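PDB 2PO1: exosome complex component Rrp42, which serves as a non-catalytic subunit of the archaeal RNA-degrading exosome and probably helps to shape the active site of its partner Rrp41. Local coordinates for residues G157-K171 with T183-V197. Sequence-based numbering, arbitrary orientation.
Sequences GIAAIAALLNARVPK and TLDETEPLPVEKIPV
One face of the Arg168 guanidinium is covered by the Glu188 backbone, its carbonyl C 4.0 Å from the plane over the centre, with Pro189 N toward the rim, while Thr187 OG1 sits at the edge, in plane. Arg168 NE reaches Thr187 OG1 at 3.0 Å along a nearly straight bond (166°); the chain, bent at chi3 (68°), lets NH2 add a weak bond to Thr187 O. Between the backbones, Val169 and Glu188 form an antiparallel hydrogen-bonded pair, and Lys171 N bonds Glu186 O while Lys171 O accepts Leu184 N, so strand 168-171 is held from both flanks. Lys171 NZ meets the anti lone pair of Glu188 OE2 at 2.8 Å. A methionine here would probably leave Glu188 OE2 without its charged mate, the long, weak pairing of OE1 with Arg137 being a poor substitute. Toward the helix, one water joins Leu164 O, Ala167 O and Leu190 N. Val192 CG1 presses tightly on Leu165 CD2 (3.5 Å), and the Ile161 and Ile195 side chains cross at about a right angle. In this RNase PH-type fold, linker 190-196 runs back along helix 152-166, whose Ile158 and Ala162 pack on strands 39-43 and 51-57, carrying the chain from the three-stranded sheet to strand 197-204 of the four-stranded one.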
loop_
_atom_site.group_PDB
_atom_site.type_symbol
_atom_site.label_atom_id
_atom_site.label_comp_id
_atom_site.label_asym_id
_atom_site.label_seq_id
_atom_site.Cartn_x
_atom_site.Cartn_y
_atom_site.Cartn_z
ATOM N N GLY C 157 22.887 -15.375 -5.171
ATOM C CA GLY C 157 22.866 -16.173 -6.385
ATOM C C GLY C 157 23.344 -17.607 -6.159
ATOM O O GLY C 157 22.847 -18.549 -6.777
ATOM N N ILE C 158 24.342 -17.759 -5.309
ATOM C CA ILE C 158 24.886 -19.093 -4.971
ATOM C C ILE C 158 23.781 -19.865 -4.304
ATOM O O ILE C 158 23.422 -20.952 -4.737
ATOM C CB ILE C 158 26.052 -18.990 -4.040
ATOM C CG1 ILE C 158 27.260 -18.482 -4.810
ATOM C CG2 ILE C 158 26.450 -20.340 -3.454
ATOM C CD1 ILE C 158 28.322 -17.928 -3.876
ATOM N N ALA C 159 23.183 -19.271 -3.285
ATOM C CA ALA C 159 22.049 -19.920 -2.602
ATOM C C ALA C 159 20.918 -20.252 -3.561
ATOM O O ALA C 159 20.297 -21.283 -3.409
ATOM C CB ALA C 159 21.539 -19.058 -1.486
ATOM N N ALA C 160 20.649 -19.370 -4.540
ATOM C CA ALA C 160 19.455 -19.518 -5.401
ATOM C C ALA C 160 19.687 -20.710 -6.294
ATOM O O ALA C 160 18.864 -21.621 -6.361
ATOM C CB ALA C 160 19.162 -18.254 -6.224
ATOM N N ILE C 161 20.852 -20.770 -6.926
ATOM C CA ILE C 161 21.070 -21.860 -7.826
ATOM C C ILE C 161 21.276 -23.160 -7.040
ATOM O O ILE C 161 20.904 -24.254 -7.512
ATOM C CB ILE C 161 22.222 -21.593 -8.850
ATOM C CG1 ILE C 161 22.178 -22.652 -9.968
ATOM C CG2 ILE C 161 23.535 -21.529 -8.172
ATOM C CD1 ILE C 161 20.921 -22.393 -10.899
ATOM N N ALA C 162 21.864 -23.060 -5.860
ATOM C CA ALA C 162 22.052 -24.287 -5.082
ATOM C C ALA C 162 20.689 -24.791 -4.629
ATOM O O ALA C 162 20.455 -25.991 -4.563
ATOM C CB ALA C 162 23.011 -24.054 -3.881
ATOM N N ALA C 163 19.760 -23.888 -4.319
ATOM C CA ALA C 163 18.450 -24.321 -3.829
ATOM C C ALA C 163 17.690 -24.975 -5.011
ATOM O O ALA C 163 17.064 -26.029 -4.877
ATOM C CB ALA C 163 17.692 -23.139 -3.257
ATOM N N LEU C 164 17.817 -24.393 -6.207
ATOM C CA LEU C 164 17.158 -24.942 -7.423
ATOM C C LEU C 164 17.701 -26.328 -7.770
ATOM O O LEU C 164 16.953 -27.260 -8.156
ATOM C CB LEU C 164 17.388 -23.950 -8.564
ATOM C CG LEU C 164 16.506 -22.728 -8.490
ATOM C CD1 LEU C 164 17.035 -21.787 -9.513
ATOM C CD2 LEU C 164 15.089 -23.144 -8.890
ATOM N N LEU C 165 19.010 -26.484 -7.619
ATOM C CA LEU C 165 19.634 -27.787 -7.814
ATOM C C LEU C 165 19.167 -28.757 -6.761
ATOM O O LEU C 165 19.043 -29.905 -7.032
ATOM C CB LEU C 165 21.149 -27.707 -7.760
ATOM C CG LEU C 165 21.742 -27.002 -8.985
ATOM C CD1 LEU C 165 23.145 -26.531 -8.628
ATOM C CD2 LEU C 165 21.690 -27.916 -10.222
ATOM N N ASN C 166 18.899 -28.263 -5.560
ATOM C CA ASN C 166 18.399 -29.099 -4.462
ATOM C C ASN C 166 16.924 -29.471 -4.565
ATOM O O ASN C 166 16.434 -30.364 -3.843
ATOM C CB ASN C 166 18.572 -28.321 -3.152
ATOM C CG ASN C 166 18.060 -29.066 -1.965
ATOM O OD1 ASN C 166 17.212 -28.589 -1.286
ATOM N ND2 ASN C 166 18.603 -30.253 -1.706
ATOM N N ALA C 167 16.209 -28.771 -5.429
ATOM C CA ALA C 167 14.785 -28.806 -5.408
ATOM C C ALA C 167 14.355 -30.131 -5.947
ATOM O O ALA C 167 14.972 -30.677 -6.879
ATOM C CB ALA C 167 14.218 -27.680 -6.228
ATOM N N ARG C 168 13.375 -30.680 -5.253
ATOM C CA ARG C 168 12.654 -31.858 -5.692
ATOM C C ARG C 168 11.198 -31.464 -5.596
ATOM O O ARG C 168 10.729 -31.034 -4.551
ATOM C CB ARG C 168 12.966 -33.079 -4.834
ATOM C CG ARG C 168 14.357 -33.598 -5.102
ATOM C CD ARG C 168 14.565 -35.011 -4.742
ATOM N NE ARG C 168 13.810 -35.955 -5.604
ATOM C CZ ARG C 168 14.255 -36.529 -6.730
ATOM N NH1 ARG C 168 15.469 -36.264 -7.236
ATOM N NH2 ARG C 168 13.441 -37.354 -7.387
ATOM N N VAL C 169 10.504 -31.631 -6.707
ATOM C CA VAL C 169 9.157 -31.155 -6.888
ATOM C C VAL C 169 8.307 -32.379 -7.235
ATOM O O VAL C 169 8.838 -33.356 -7.775
ATOM C CB VAL C 169 9.124 -30.060 -8.001
ATOM C CG1 VAL C 169 9.960 -28.824 -7.553
ATOM C CG2 VAL C 169 9.657 -30.612 -9.317
ATOM N N PRO C 170 7.004 -32.348 -6.881
ATOM C CA PRO C 170 6.090 -33.462 -7.169
ATOM C C PRO C 170 6.082 -33.747 -8.662
ATOM O O PRO C 170 5.969 -32.805 -9.460
ATOM C CB PRO C 170 4.717 -32.933 -6.752
ATOM C CG PRO C 170 5.004 -31.782 -5.815
ATOM C CD PRO C 170 6.331 -31.223 -6.196
ATOM N N LYS C 171 6.261 -35.023 -9.029
ATOM C CA LYS C 171 6.004 -35.458 -10.393
ATOM C C LYS C 171 4.541 -35.148 -10.691
ATOM O O LYS C 171 3.647 -35.379 -9.871
ATOM C CB LYS C 171 6.218 -36.960 -10.565
ATOM C CG LYS C 171 7.659 -37.383 -10.668
ATOM C CD LYS C 171 7.820 -38.521 -11.631
ATOM C CE LYS C 171 9.283 -38.839 -11.970
ATOM N NZ LYS C 171 10.014 -37.754 -12.699
ATOM N N THR C 183 -1.010 -34.769 -9.240
ATOM C CA THR C 183 0.237 -34.533 -8.522
ATOM C C THR C 183 0.575 -35.807 -7.774
ATOM O O THR C 183 -0.193 -36.247 -6.912
ATOM C CB THR C 183 0.115 -33.393 -7.503
ATOM O OG1 THR C 183 0.147 -32.125 -8.176
ATOM C CG2 THR C 183 1.293 -33.430 -6.528
ATOM N N LEU C 184 1.720 -36.396 -8.116
ATOM C CA LEU C 184 2.172 -37.637 -7.509
ATOM C C LEU C 184 3.070 -37.346 -6.303
ATOM O O LEU C 184 3.501 -36.224 -6.104
ATOM C CB LEU C 184 2.905 -38.520 -8.538
ATOM C CG LEU C 184 2.418 -38.535 -9.993
ATOM C CD1 LEU C 184 3.341 -39.379 -10.840
ATOM C CD2 LEU C 184 0.962 -39.011 -10.120
ATOM N N ASP C 185 3.316 -38.382 -5.510
ATOM C CA ASP C 185 4.194 -38.347 -4.354
ATOM C C ASP C 185 5.640 -38.330 -4.769
ATOM O O ASP C 185 6.445 -37.584 -4.182
ATOM C CB ASP C 185 3.950 -39.564 -3.467
ATOM C CG ASP C 185 2.719 -39.409 -2.597
ATOM O OD1 ASP C 185 2.264 -38.252 -2.380
ATOM O OD2 ASP C 185 2.219 -40.458 -2.129
ATOM N N GLU C 186 5.964 -39.151 -5.772
ATOM C CA GLU C 186 7.287 -39.168 -6.394
ATOM C C GLU C 186 7.667 -37.764 -6.807
ATOM O O GLU C 186 6.848 -37.000 -7.335
ATOM C CB GLU C 186 7.321 -40.091 -7.624
ATOM C CG GLU C 186 8.722 -40.458 -8.130
ATOM C CD GLU C 186 8.719 -41.175 -9.488
ATOM O OE1 GLU C 186 7.716 -41.851 -9.827
ATOM O OE2 GLU C 186 9.732 -41.079 -10.212
ATOM N N THR C 187 8.921 -37.428 -6.559
ATOM C CA THR C 187 9.397 -36.113 -6.861
ATOM C C THR C 187 10.454 -36.261 -7.933
ATOM O O THR C 187 10.853 -37.354 -8.275
ATOM C CB THR C 187 9.932 -35.391 -5.605
ATOM O OG1 THR C 187 10.902 -36.226 -4.963
ATOM C CG2 THR C 187 8.803 -35.107 -4.636
ATOM N N GLU C 188 10.866 -35.146 -8.500
ATOM C CA GLU C 188 11.894 -35.173 -9.517
ATOM C C GLU C 188 12.598 -33.884 -9.371
ATOM O O GLU C 188 12.045 -32.950 -8.792
ATOM C CB GLU C 188 11.238 -35.242 -10.895
ATOM C CG GLU C 188 10.083 -34.280 -10.979
ATOM C CD GLU C 188 9.526 -34.109 -12.349
ATOM O OE1 GLU C 188 9.121 -32.987 -12.624
ATOM O OE2 GLU C 188 9.454 -35.072 -13.134
ATOM N N PRO C 189 13.808 -33.778 -9.922
ATOM C CA PRO C 189 14.421 -32.454 -9.848
ATOM C C PRO C 189 13.725 -31.473 -10.768
ATOM O O PRO C 189 12.894 -31.870 -11.595
ATOM C CB PRO C 189 15.821 -32.674 -10.401
ATOM C CG PRO C 189 16.008 -34.201 -10.393
ATOM C CD PRO C 189 14.672 -34.769 -10.584
ATOM N N LEU C 190 14.113 -30.222 -10.660
ATOM C CA LEU C 190 13.575 -29.171 -11.526
ATOM C C LEU C 190 14.481 -29.242 -12.756
ATOM O O LEU C 190 15.537 -29.869 -12.685
ATOM C CB LEU C 190 13.699 -27.846 -10.787
ATOM C CG LEU C 190 12.556 -26.857 -10.496
ATOM C CD1 LEU C 190 11.165 -27.328 -10.691
ATOM C CD2 LEU C 190 12.812 -26.094 -9.134
ATOM N N PRO C 191 14.042 -28.714 -13.916
ATOM C CA PRO C 191 15.014 -28.897 -14.999
ATOM C C PRO C 191 16.119 -27.854 -14.904
ATOM O O PRO C 191 16.059 -26.833 -15.589
ATOM C CB PRO C 191 14.157 -28.746 -16.261
ATOM C CG PRO C 191 13.006 -27.856 -15.832
ATOM C CD PRO C 191 12.776 -28.099 -14.376
ATOM N N VAL C 192 17.093 -28.092 -14.019
ATOM C CA VAL C 192 18.185 -27.158 -13.833
ATOM C C VAL C 192 19.333 -27.598 -14.735
ATOM O O VAL C 192 19.910 -28.685 -14.579
ATOM C CB VAL C 192 18.689 -27.056 -12.375
ATOM C CG1 VAL C 192 19.703 -25.933 -12.263
ATOM C CG2 VAL C 192 17.537 -26.811 -11.392
ATOM N N GLU C 193 19.676 -26.743 -15.678
ATOM C CA GLU C 193 20.598 -27.153 -16.712
ATOM C C GLU C 193 21.899 -26.412 -16.749
ATOM O O GLU C 193 22.850 -26.868 -17.350
ATOM C CB GLU C 193 19.887 -27.021 -18.014
ATOM C CG GLU C 193 18.645 -27.820 -17.935
ATOM C CD GLU C 193 17.922 -27.896 -19.227
ATOM O OE1 GLU C 193 18.196 -27.055 -20.093
ATOM O OE2 GLU C 193 17.069 -28.795 -19.354
ATOM N N LYS C 194 21.974 -25.283 -16.058
ATOM C CA LYS C 194 23.209 -24.525 -16.026
ATOM C C LYS C 194 23.393 -24.101 -14.597
ATOM O O LYS C 194 22.441 -24.148 -13.805
ATOM C CB LYS C 194 23.110 -23.345 -16.997
ATOM C CG LYS C 194 23.728 -23.694 -18.347
ATOM C CD LYS C 194 23.183 -22.814 -19.432
ATOM C CE LYS C 194 22.907 -23.638 -20.708
ATOM N NZ LYS C 194 21.455 -23.256 -21.053
ATOM N N ILE C 195 24.619 -23.730 -14.234
ATOM C CA ILE C 195 24.863 -23.259 -12.876
ATOM C C ILE C 195 25.484 -21.860 -12.834
ATOM O O ILE C 195 26.638 -21.723 -12.488
ATOM C CB ILE C 195 25.665 -24.281 -12.002
ATOM C CG1 ILE C 195 24.952 -25.607 -11.980
ATOM C CG2 ILE C 195 25.799 -23.788 -10.529
ATOM C CD1 ILE C 195 25.895 -26.755 -11.760
ATOM N N PRO C 196 24.691 -20.821 -13.144
ATOM C CA PRO C 196 25.188 -19.463 -13.104
ATOM C C PRO C 196 25.506 -19.071 -11.670
ATOM O O PRO C 196 24.762 -19.429 -10.742
ATOM C CB PRO C 196 23.993 -18.647 -13.622
ATOM C CG PRO C 196 22.811 -19.456 -13.247
ATOM C CD PRO C 196 23.257 -20.848 -13.497
ATOM N N VAL C 197 26.622 -18.363 -11.506
ATOM C CA VAL C 197 27.158 -17.983 -10.206
ATOM C C VAL C 197 27.516 -16.524 -10.371
ATOM O O VAL C 197 28.244 -16.187 -11.301
ATOM C CB VAL C 197 28.421 -18.839 -9.878
ATOM C CG1 VAL C 197 29.178 -18.263 -8.712
ATOM C CG2 VAL C 197 28.018 -20.263 -9.556
HETATM O O HOH W 1 22.825 -17.600 -9.664
HETATM O O HOH W 2 16.014 -29.524 -9.043
#